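Local atomic coordinates of putative acetyltransferase (Clostridium difficile, PDB entry 3DSB), a protein that probably transfers an acyl group, most likely acetyl, to a still unidentified acceptor, as a member of the GNAT acetyltransferase family. Residues Glu5-Asp16 / Tyr57-Val66; Lys22-Glu30 / Ser89-Arg97. One frame throughout, in Å; residues are numbered along the deposited sequence.

Contact 1. Residues Glu5-Asp16 / Tyr57-Val66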
loop_
_atom_site.group_PDB
_atom_site.type_symbol
_atom_site.label_atom_id
_atom_site.label_comp_id
_atom_site.label_asym_id
_atom_site.label_seq_id
_atom_site.Cartn_x
_atom_site.Cartn_y
_atom_site.Cartn_z
ATOM N N GLU A 5 5.761 -33.787 4.177
ATOM C CA GLU A 5 6.654 -32.641 4.552
ATOM C C GLU A 5 6.796 -32.534 6.071
ATOM O O GLU A 5 5.859 -32.850 6.832
ATOM C CB GLU A 5 6.117 -31.330 3.954
ATOM C CG GLU A 5 4.733 -30.865 4.535
ATOM C CD GLU A 5 4.837 -30.236 5.937
ATOM O OE1 GLU A 5 3.842 -30.267 6.691
ATOM O OE2 GLU A 5 5.932 -29.735 6.283
ATOM N N LEU A 6 7.973 -32.096 6.525
ATOM C CA LEU A 6 8.163 -31.926 7.954
ATOM C C LEU A 6 8.232 -30.449 8.356
ATOM O O LEU A 6 7.567 -30.028 9.289
ATOM C CB LEU A 6 9.409 -32.668 8.441
ATOM C CG LEU A 6 9.337 -34.152 8.113
ATOM C CD1 LEU A 6 10.580 -34.804 8.678
ATOM C CD2 LEU A 6 8.090 -34.759 8.706
ATOM N N ILE A 7 9.047 -29.696 7.637
ATOM C CA ILE A 7 9.072 -28.251 7.797
ATOM C C ILE A 7 8.763 -27.602 6.461
ATOM O O ILE A 7 9.332 -27.936 5.418
ATOM C CB ILE A 7 10.455 -27.783 8.295
ATOM C CG1 ILE A 7 10.741 -28.311 9.723
ATOM C CG2 ILE A 7 10.545 -26.262 8.236
ATOM C CD1 ILE A 7 12.179 -28.036 10.244
ATOM N N GLU A 8 7.869 -26.623 6.494
ATOM C CA GLU A 8 7.557 -25.938 5.252
ATOM C C GLU A 8 7.023 -24.569 5.513
ATOM O O GLU A 8 6.592 -24.251 6.627
ATOM C CB GLU A 8 6.515 -26.697 4.433
ATOM C CG GLU A 8 5.102 -26.693 4.979
ATOM C CD GLU A 8 4.093 -27.374 4.040
ATOM O OE1 GLU A 8 2.933 -27.548 4.442
ATOM O OE2 GLU A 8 4.480 -27.740 2.913
ATOM N N ILE A 9 7.058 -23.788 4.452
ATOM C CA ILE A 9 6.338 -22.525 4.423
ATOM C C ILE A 9 5.173 -22.742 3.468
ATOM O O ILE A 9 5.350 -23.280 2.363
ATOM C CB ILE A 9 7.263 -21.366 3.957
ATOM C CG1 ILE A 9 8.359 -21.066 4.995
ATOM C CG2 ILE A 9 6.421 -20.080 3.696
ATOM C CD1 ILE A 9 9.505 -20.190 4.472
ATOM N N ARG A 10 3.985 -22.328 3.884
ATOM C CA ARG A 10 2.814 -22.480 3.055
ATOM C C ARG A 10 1.911 -21.273 3.244
ATOM O O ARG A 10 1.971 -20.560 4.255
ATOM C CB ARG A 10 2.023 -23.730 3.449
ATOM C CG ARG A 10 1.573 -23.805 4.938
ATOM C CD ARG A 10 0.462 -24.855 5.162
ATOM N NE ARG A 10 0.085 -25.000 6.564
ATOM C CZ ARG A 10 -0.780 -24.226 7.212
ATOM N NH1 ARG A 10 -1.361 -23.176 6.602
ATOM N NH2 ARG A 10 -1.019 -24.467 8.497
ATOM N N GLU A 11 1.017 -21.095 2.295
ATOM C CA GLU A 11 -0.025 -20.104 2.466
ATOM C C GLU A 11 -0.872 -20.468 3.688
ATOM O O GLU A 11 -1.121 -21.652 3.997
ATOM C CB GLU A 11 -0.881 -20.039 1.189
ATOM C CG GLU A 11 -0.111 -19.448 -0.001
ATOM C CD GLU A 11 -0.950 -19.215 -1.274
ATOM O OE1 GLU A 11 -2.170 -19.477 -1.240
ATOM O OE2 GLU A 11 -0.351 -18.756 -2.286
ATOM N N ALA A 12 -1.348 -19.451 4.412
ATOM C CA ALA A 12 -2.242 -19.715 5.529
ATOM C C ALA A 12 -3.589 -20.261 5.054
ATOM O O ALA A 12 -3.939 -20.125 3.883
ATOM C CB ALA A 12 -2.433 -18.427 6.368
ATOM N N ARG A 13 -4.297 -20.873 5.993
ATOM C CA ARG A 13 -5.656 -21.420 5.822
ATOM C C ARG A 13 -6.566 -20.855 6.911
ATOM O O ARG A 13 -6.063 -20.323 7.916
ATOM C CB ARG A 13 -5.612 -22.971 5.928
ATOM C CG ARG A 13 -4.641 -23.640 4.958
ATOM C CD ARG A 13 -4.821 -25.140 4.927
ATOM N NE ARG A 13 -4.213 -25.836 6.060
ATOM C CZ ARG A 13 -3.162 -26.673 5.986
ATOM N NH1 ARG A 13 -2.532 -26.911 4.839
ATOM N NH2 ARG A 13 -2.731 -27.270 7.084
HETATM N N MSE A 14 -7.886 -20.980 6.748
HETATM C CA MSE A 14 -8.826 -20.471 7.758
HETATM C C MSE A 14 -8.581 -21.060 9.150
HETATM O O MSE A 14 -8.768 -20.367 10.152
HETATM C CB MSE A 14 -10.291 -20.660 7.320
HETATM C CG MSE A 14 -11.322 -20.054 8.281
HETATM SE SE MSE A 14 -11.080 -18.121 8.601
HETATM C CE MSE A 14 -11.165 -17.560 6.767
ATOM N N ASP A 15 -8.158 -22.330 9.227
ATOM C CA ASP A 15 -7.819 -22.933 10.527
ATOM C C ASP A 15 -6.678 -22.269 11.287
ATOM O O ASP A 15 -6.517 -22.490 12.478
ATOM C CB ASP A 15 -7.485 -24.420 10.358
ATOM C CG ASP A 15 -8.717 -25.293 10.430
ATOM O OD1 ASP A 15 -8.551 -26.525 10.569
ATOM O OD2 ASP A 15 -9.848 -24.741 10.379
ATOM N N ASP A 16 -5.872 -21.475 10.581
ATOM C CA ASP A 16 -4.766 -20.768 11.211
ATOM C C ASP A 16 -5.203 -19.450 11.876
ATOM O O ASP A 16 -4.371 -18.769 12.504
ATOM C CB ASP A 16 -3.753 -20.407 10.145
ATOM C CG ASP A 16 -3.128 -21.612 9.462
ATOM O OD1 ASP A 16 -2.867 -22.642 10.144
ATOM O OD2 ASP A 16 -2.849 -21.475 8.253
ATOM N N TYR A 57 -1.074 -14.168 4.005
ATOM C CA TYR A 57 -0.221 -14.711 5.049
ATOM C C TYR A 57 0.444 -15.962 4.548
ATOM O O TYR A 57 -0.193 -16.802 3.878
ATOM C CB TYR A 57 -1.020 -15.109 6.282
ATOM C CG TYR A 57 -1.748 -14.001 6.976
ATOM C CD1 TYR A 57 -1.095 -13.178 7.869
ATOM C CD2 TYR A 57 -3.136 -13.891 6.860
ATOM C CE1 TYR A 57 -1.814 -12.175 8.574
ATOM C CE2 TYR A 57 -3.845 -12.920 7.518
ATOM C CZ TYR A 57 -3.179 -12.065 8.396
ATOM O OH TYR A 57 -3.931 -11.104 9.033
ATOM N N HIS A 58 1.713 -16.117 4.927
ATOM C CA HIS A 58 2.399 -17.405 4.841
ATOM C C HIS A 58 2.818 -17.762 6.257
ATOM O O HIS A 58 3.194 -16.880 7.058
ATOM C CB HIS A 58 3.636 -17.352 3.932
ATOM C CG HIS A 58 3.309 -17.195 2.482
ATOM N ND1 HIS A 58 2.958 -15.978 1.931
ATOM C CD2 HIS A 58 3.218 -18.104 1.476
ATOM C CE1 HIS A 58 2.696 -16.140 0.643
ATOM N NE2 HIS A 58 2.838 -17.418 0.341
ATOM N N VAL A 59 2.798 -19.058 6.555
ATOM C CA VAL A 59 3.192 -19.538 7.860
ATOM C C VAL A 59 4.297 -20.583 7.696
ATOM O O VAL A 59 4.370 -21.313 6.682
ATOM C CB VAL A 59 1.984 -20.172 8.610
ATOM C CG1 VAL A 59 1.005 -19.087 9.028
ATOM C CG2 VAL A 59 1.256 -21.262 7.751
ATOM N N TYR A 60 5.161 -20.577 8.709
ATOM C CA TYR A 60 6.244 -21.568 8.840
ATOM C C TYR A 60 5.752 -22.651 9.798
ATOM O O TYR A 60 5.296 -22.348 10.886
ATOM C CB TYR A 60 7.477 -20.864 9.377
ATOM C CG TYR A 60 8.762 -21.657 9.365
ATOM C CD1 TYR A 60 9.746 -21.402 8.405
ATOM C CD2 TYR A 60 9.018 -22.607 10.351
ATOM C CE1 TYR A 60 10.956 -22.120 8.398
ATOM C CE2 TYR A 60 10.204 -23.293 10.369
ATOM C CZ TYR A 60 11.169 -23.040 9.410
ATOM O OH TYR A 60 12.345 -23.748 9.457
ATOM N N THR A 61 5.756 -23.910 9.335
ATOM C CA THR A 61 5.225 -24.995 10.173
ATOM C C THR A 61 6.268 -26.068 10.417
ATOM O O THR A 61 7.134 -26.336 9.562
ATOM C CB THR A 61 3.946 -25.650 9.544
ATOM O OG1 THR A 61 4.292 -26.356 8.348
ATOM C CG2 THR A 61 2.895 -24.571 9.208
ATOM N N VAL A 62 6.162 -26.673 11.593
ATOM C CA VAL A 62 7.093 -27.722 12.011
ATOM C C VAL A 62 6.240 -28.875 12.503
ATOM O O VAL A 62 5.563 -28.745 13.509
ATOM C CB VAL A 62 8.019 -27.219 13.137
ATOM C CG1 VAL A 62 8.933 -28.367 13.632
ATOM C CG2 VAL A 62 8.865 -25.986 12.675
ATOM N N PHE A 63 6.265 -29.997 11.766
ATOM C CA PHE A 63 5.354 -31.125 12.065
ATOM C C PHE A 63 3.935 -30.629 12.249
ATOM O O PHE A 63 3.249 -30.979 13.225
ATOM C CB PHE A 63 5.831 -31.939 13.282
ATOM C CG PHE A 63 6.959 -32.886 12.961
ATOM C CD1 PHE A 63 8.259 -32.407 12.746
ATOM C CD2 PHE A 63 6.719 -34.270 12.847
ATOM C CE1 PHE A 63 9.295 -33.248 12.434
ATOM C CE2 PHE A 63 7.799 -35.140 12.575
ATOM C CZ PHE A 63 9.078 -34.608 12.359
ATOM N N ASP A 64 3.544 -29.751 11.312
ATOM C CA ASP A 64 2.195 -29.168 11.227
ATOM C C ASP A 64 1.882 -28.041 12.187
ATOM O O ASP A 64 0.831 -27.412 12.049
ATOM C CB ASP A 64 1.097 -30.234 11.315
ATOM C CG ASP A 64 1.251 -31.317 10.258
ATOM O OD1 ASP A 64 1.625 -31.002 9.098
ATOM O OD2 ASP A 64 1.003 -32.503 10.624
ATOM N N LYS A 65 2.767 -27.789 13.153
ATOM C CA LYS A 65 2.559 -26.696 14.104
ATOM C C LYS A 65 3.000 -25.379 13.486
ATOM O O LYS A 65 4.144 -25.269 13.043
ATOM C CB LYS A 65 3.379 -26.953 15.366
ATOM C CG LYS A 65 3.213 -25.902 16.439
ATOM C CD LYS A 65 4.077 -26.249 17.655
ATOM C CE LYS A 65 4.079 -25.111 18.682
ATOM N NZ LYS A 65 2.707 -24.644 19.042
ATOM N N VAL A 66 2.090 -24.406 13.450
ATOM C CA VAL A 66 2.426 -23.084 12.953
ATOM C C VAL A 66 3.266 -22.366 14.025
ATOM O O VAL A 66 2.791 -22.179 15.148
ATOM C CB VAL A 66 1.161 -22.281 12.667
ATOM C CG1 VAL A 66 1.524 -20.797 12.465
ATOM C CG2 VAL A 66 0.423 -22.855 11.458
HETATM O O HOH W 1 4.982 -29.002 8.907
HETATM O O HOH W 2 1.988 -27.053 7.024
HETATM O O HOH W 3 -0.308 -26.918 9.572
HETATM O O HOH W 4 2.641 -18.537 -2.054
#
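Tyr57 sets its CB against Ala12 CB at 3.6 Å and takes the Ala12 amide on its carbonyl oxygen, closing one end of an antiparallel ladder between the outermost strand 7-11 and strand 56-62 of the GNAT sheet. His58 lays its ring beside Glu11 CG, and a water joins its NE2 to Glu11 OE2. Val59 exchanges two backbone hydrogen bonds with Arg10, while its CG2 lies 3.4 Å from Arg10 NH1, over one face of the guanidinium; Arg13 NH2 covers the opposite face. In plane, Arg10 grips Asp16 end-on, NH1 to OD2 at 2.8 Å and NH2 to OD1 at 3.1 Å, and NH1 also donates to Glu11 O. Tyr60, its ring anti to its backbone N (chi1 -170°), meets Ile7 CG2 and Ile9 CG1. Thr61 forms a hydrogen-bonded antiparallel pair with Glu8, and a water bridges its OG1 to Glu8 OE1 and Arg10 NE. Phe63, in the type I' Val62-Lys65 turn, donates its N to Leu6 O and receives Leu6 CD2 over its ring face. Val66 CG2 touches Asp16 OD1. The Arg10 guanidinium is thus fixed in orientation, and Asp16 probably offsets part of the charge of the stacked Arg10 and Arg13, which should favour its ionised form.

Contact 2. Residues Lys22-Glu30 / Ser89-Arg97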
loop_
_atom_site.group_PDB
_atom_site.type_symbol
_atom_site.label_atom_id
_atom_site.label_comp_id
_atom_site.label_asym_id
_atom_site.label_seq_id
_atom_site.Cartn_x
_atom_site.Cartn_y
_atom_site.Cartn_z
ATOM N N LYS A 22 -3.205 -14.498 17.472
ATOM C CA LYS A 22 -2.374 -14.443 18.662
ATOM C C LYS A 22 -0.970 -13.894 18.321
ATOM O O LYS A 22 -0.419 -13.068 19.047
ATOM C CB LYS A 22 -2.280 -15.849 19.292
ATOM C CG LYS A 22 -1.269 -15.988 20.409
ATOM C CD LYS A 22 -1.236 -17.420 20.924
ATOM C CE LYS A 22 -0.538 -18.322 19.927
ATOM N NZ LYS A 22 -0.270 -19.657 20.572
ATOM N N PHE A 23 -0.393 -14.356 17.210
ATOM C CA PHE A 23 0.940 -13.896 16.830
ATOM C C PHE A 23 0.948 -12.383 16.586
ATOM O O PHE A 23 1.894 -11.664 16.966
ATOM C CB PHE A 23 1.398 -14.569 15.539
ATOM C CG PHE A 23 1.881 -15.991 15.696
ATOM C CD1 PHE A 23 1.952 -16.612 16.934
ATOM C CD2 PHE A 23 2.314 -16.676 14.559
ATOM C CE1 PHE A 23 2.451 -17.937 17.051
ATOM C CE2 PHE A 23 2.779 -18.004 14.652
ATOM C CZ PHE A 23 2.851 -18.611 15.894
ATOM N N ASN A 24 -0.123 -11.878 15.970
ATOM C CA ASN A 24 -0.173 -10.446 15.703
ATOM C C ASN A 24 -0.362 -9.604 16.959
ATOM O O ASN A 24 0.269 -8.535 17.083
ATOM C CB ASN A 24 -1.231 -10.164 14.649
ATOM C CG ASN A 24 -0.657 -10.301 13.267
ATOM O OD1 ASN A 24 -0.008 -9.364 12.764
ATOM N ND2 ASN A 24 -0.797 -11.488 12.676
ATOM N N TYR A 25 -1.178 -10.108 17.889
ATOM C CA TYR A 25 -1.318 -9.484 19.198
ATOM C C TYR A 25 0.066 -9.438 19.842
ATOM O O TYR A 25 0.505 -8.364 20.352
ATOM C CB TYR A 25 -2.311 -10.242 20.080
ATOM C CG TYR A 25 -2.458 -9.624 21.439
ATOM C CD1 TYR A 25 -3.416 -8.636 21.664
ATOM C CD2 TYR A 25 -1.634 -9.999 22.477
ATOM C CE1 TYR A 25 -3.553 -8.044 22.899
ATOM C CE2 TYR A 25 -1.750 -9.401 23.731
ATOM C CZ TYR A 25 -2.709 -8.428 23.933
ATOM O OH TYR A 25 -2.846 -7.826 25.179
ATOM N N ASN A 26 0.779 -10.576 19.835
ATOM C CA ASN A 26 2.096 -10.570 20.489
ATOM C C ASN A 26 3.077 -9.632 19.811
ATOM O O ASN A 26 3.885 -8.968 20.468
ATOM C CB ASN A 26 2.695 -11.977 20.480
ATOM C CG ASN A 26 1.964 -12.949 21.397
ATOM O OD1 ASN A 26 1.148 -12.553 22.209
ATOM N ND2 ASN A 26 2.278 -14.243 21.268
ATOM N N LEU A 27 3.048 -9.604 18.478
ATOM C CA LEU A 27 3.937 -8.747 17.710
ATOM C C LEU A 27 3.764 -7.271 18.061
ATOM O O LEU A 27 4.731 -6.535 18.269
ATOM C CB LEU A 27 3.658 -8.928 16.220
ATOM C CG LEU A 27 4.391 -8.058 15.203
ATOM C CD1 LEU A 27 5.935 -8.202 15.298
ATOM C CD2 LEU A 27 3.913 -8.282 13.744
ATOM N N ALA A 28 2.524 -6.837 18.089
ATOM C CA ALA A 28 2.226 -5.415 18.243
ATOM C C ALA A 28 2.648 -5.016 19.631
ATOM O O ALA A 28 3.221 -3.897 19.837
ATOM C CB ALA A 28 0.746 -5.185 18.018
ATOM N N LYS A 29 2.441 -5.912 20.602
ATOM C CA LYS A 29 2.921 -5.570 21.951
ATOM C C LYS A 29 4.442 -5.487 21.975
ATOM O O LYS A 29 5.023 -4.498 22.476
ATOM C CB LYS A 29 2.411 -6.551 22.989
ATOM C CG LYS A 29 2.912 -6.225 24.415
ATOM C CD LYS A 29 2.338 -4.911 24.976
ATOM C CE LYS A 29 2.869 -4.615 26.406
ATOM N NZ LYS A 29 2.797 -3.168 26.881
ATOM N N GLU A 30 5.110 -6.510 21.438
ATOM C CA GLU A 30 6.577 -6.569 21.565
ATOM C C GLU A 30 7.333 -5.489 20.773
ATOM O O GLU A 30 8.385 -5.013 21.263
ATOM C CB GLU A 30 7.083 -7.994 21.172
ATOM C CG GLU A 30 6.483 -9.184 21.978
ATOM C CD GLU A 30 6.836 -10.595 21.358
ATOM O OE1 GLU A 30 6.159 -11.622 21.667
ATOM O OE2 GLU A 30 7.813 -10.633 20.570
ATOM N N SER A 89 4.125 -7.495 8.282
ATOM C CA SER A 89 4.423 -8.099 9.568
ATOM C C SER A 89 5.228 -9.369 9.420
ATOM O O SER A 89 5.077 -10.110 8.456
ATOM C CB SER A 89 3.122 -8.462 10.281
ATOM O OG SER A 89 2.397 -9.437 9.528
ATOM N N VAL A 90 6.062 -9.615 10.418
ATOM C CA VAL A 90 6.758 -10.899 10.574
ATOM C C VAL A 90 6.785 -11.206 12.069
ATOM O O VAL A 90 7.107 -10.342 12.880
ATOM C CB VAL A 90 8.224 -10.849 10.062
ATOM C CG1 VAL A 90 8.850 -12.250 10.081
ATOM C CG2 VAL A 90 8.372 -10.196 8.670
ATOM N N TYR A 91 6.506 -12.455 12.444
ATOM C CA TYR A 91 6.549 -12.821 13.874
ATOM C C TYR A 91 6.961 -14.291 13.966
ATOM O O TYR A 91 6.457 -15.149 13.201
ATOM C CB TYR A 91 5.156 -12.677 14.525
ATOM C CG TYR A 91 5.187 -12.965 16.009
ATOM C CD1 TYR A 91 5.633 -11.987 16.904
ATOM C CD2 TYR A 91 4.820 -14.207 16.516
ATOM C CE1 TYR A 91 5.714 -12.246 18.262
ATOM C CE2 TYR A 91 4.888 -14.454 17.898
ATOM C CZ TYR A 91 5.322 -13.465 18.758
ATOM O OH TYR A 91 5.382 -13.735 20.135
ATOM N N VAL A 92 7.799 -14.565 14.947
ATOM C CA VAL A 92 8.275 -15.918 15.223
ATOM C C VAL A 92 7.941 -16.217 16.686
ATOM O O VAL A 92 8.326 -15.450 17.584
ATOM C CB VAL A 92 9.814 -16.039 15.007
ATOM C CG1 VAL A 92 10.300 -17.511 15.318
ATOM C CG2 VAL A 92 10.214 -15.640 13.604
ATOM N N ASP A 93 7.238 -17.318 16.927
ATOM C CA ASP A 93 6.953 -17.797 18.287
ATOM C C ASP A 93 8.248 -17.870 19.096
ATOM O O ASP A 93 9.281 -18.335 18.593
ATOM C CB ASP A 93 6.318 -19.195 18.120
ATOM C CG ASP A 93 5.950 -19.878 19.415
ATOM O OD1 ASP A 93 6.741 -19.911 20.390
ATOM O OD2 ASP A 93 4.841 -20.447 19.398
ATOM N N LYS A 94 8.190 -17.378 20.333
ATOM C CA LYS A 94 9.415 -17.281 21.137
ATOM C C LYS A 94 10.165 -18.589 21.322
ATOM O O LYS A 94 11.396 -18.555 21.506
ATOM C CB LYS A 94 9.131 -16.675 22.515
ATOM C CG LYS A 94 8.860 -15.182 22.461
ATOM C CD LYS A 94 8.655 -14.608 23.861
ATOM C CE LYS A 94 8.454 -13.102 23.844
ATOM N NZ LYS A 94 8.029 -12.598 25.198
ATOM N N GLU A 95 9.449 -19.708 21.308
ATOM C CA GLU A 95 10.096 -21.017 21.532
ATOM C C GLU A 95 10.861 -21.497 20.287
ATOM O O GLU A 95 11.526 -22.562 20.330
ATOM C CB GLU A 95 9.038 -22.044 21.867
ATOM C CG GLU A 95 8.298 -21.822 23.182
ATOM C CD GLU A 95 7.336 -22.970 23.456
ATOM O OE1 GLU A 95 7.817 -24.101 23.688
ATOM O OE2 GLU A 95 6.107 -22.754 23.426
ATOM N N TYR A 96 10.770 -20.727 19.186
ATOM C CA TYR A 96 11.376 -21.129 17.923
ATOM C C TYR A 96 12.346 -20.086 17.369
ATOM O O TYR A 96 12.744 -20.160 16.220
ATOM C CB TYR A 96 10.278 -21.497 16.894
ATOM C CG TYR A 96 9.529 -22.732 17.330
ATOM C CD1 TYR A 96 9.945 -23.995 16.912
ATOM C CD2 TYR A 96 8.443 -22.646 18.214
ATOM C CE1 TYR A 96 9.263 -25.130 17.320
ATOM C CE2 TYR A 96 7.761 -23.780 18.645
ATOM C CZ TYR A 96 8.213 -25.032 18.198
ATOM O OH TYR A 96 7.593 -26.195 18.605
ATOM N N ARG A 97 12.734 -19.128 18.208
ATOM C CA ARG A 97 13.633 -18.051 17.794
ATOM C C ARG A 97 15.106 -18.480 17.815
ATOM O O ARG A 97 15.451 -19.516 18.388
ATOM C CB ARG A 97 13.419 -16.838 18.674
ATOM C CG ARG A 97 12.109 -16.164 18.342
ATOM C CD ARG A 97 11.857 -14.965 19.242
ATOM N NE ARG A 97 10.496 -14.477 19.073
ATOM C CZ ARG A 97 10.022 -13.375 19.653
ATOM N NH1 ARG A 97 10.818 -12.618 20.436
ATOM N NH2 ARG A 97 8.763 -13.017 19.434
HETATM O O HOH W 5 -0.095 -8.734 10.028
HETATM O O HOH W 6 10.170 -9.904 21.230
#
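The ring of Tyr91 carries the carbonyl oxygen of Phe23 over the centre of one face, 3.6 Å above the plane, and has the carboxylate of Glu30 at its edge. Helix 17-32, the first helix of this GNAT fold, here runs nearly at a right angle to strand 82-92, the segment axes making 100°, and Tyr91 makes the largest share of the contact. Its ring leaves the strand anti to the backbone N (chi1 -177°), which sends it across the helix, from between Phe23 and Leu27 to Asn26 and Glu30. The Phe23 ring meets it obliquely, planes 42° apart, with CG 3.5 Å from Tyr91 CD2. Leu27 lies antiparallel beside the ring, CB on Tyr91 CD1, and Leu27 CD1 and CD2 reach Val90 O and Ser89 CB respectively.

At the far end of the ring the hydroxyl donates to Glu30 OE1 at 2.7 Å, on the syn side but somewhat out of the carboxylate plane, and accepts a weak bond from Asn26 ND2. The other oxygen, OE2, takes Arg97 NH2 through its syn lone pair in a nearly straight salt bridge of 2.8 Å. A water also joins OE2 to Arg97 NH1. Glu30 thus ties the helix to both the strand and the loop after it. Lys94 CG sits over the centre of one face of the Arg97 guanidinium.

At the other end a water links Asn24 OD1 to Ser89 OG; Asn24 ND2 donates to Ile20 O, Asn24 OD1 also accepts from Trp79 NE1 of the second subunit, and Ser89 OG bonds to Gln69. Along its edge, Arg97 grips Val92 O side-on, with NE at 2.8 Å and NH2 at 3.1 Å.

Overall arrangement
Contacts 1 and 2 lie with their centres about 15 Å apart and share one sheet: strand 65-77, entered by the turn of contact 1, neighbours strand 82-92 of contact 2. Strand 7-11 leads into helix 17-32, and the contacts meet where Val66 O lies 3.6 Å from Phe23 CZ. A bound trimethyl glycine lies about 9 Å from the Tyr57 side chain, and one lies about 8 Å from that of Asn24. Tyr57 OH bonds to Asp78, and Asn24 OD1 to Trp79, of the second subunit. A sulfate, probably from the crystallisation liquor, lies about 3 Å from the Arg97 side chain; as Arg97 opens an Arg-x-x-Gly sequence, it may mark the acetyl-CoA pyrophosphate site of GNAT enzymes.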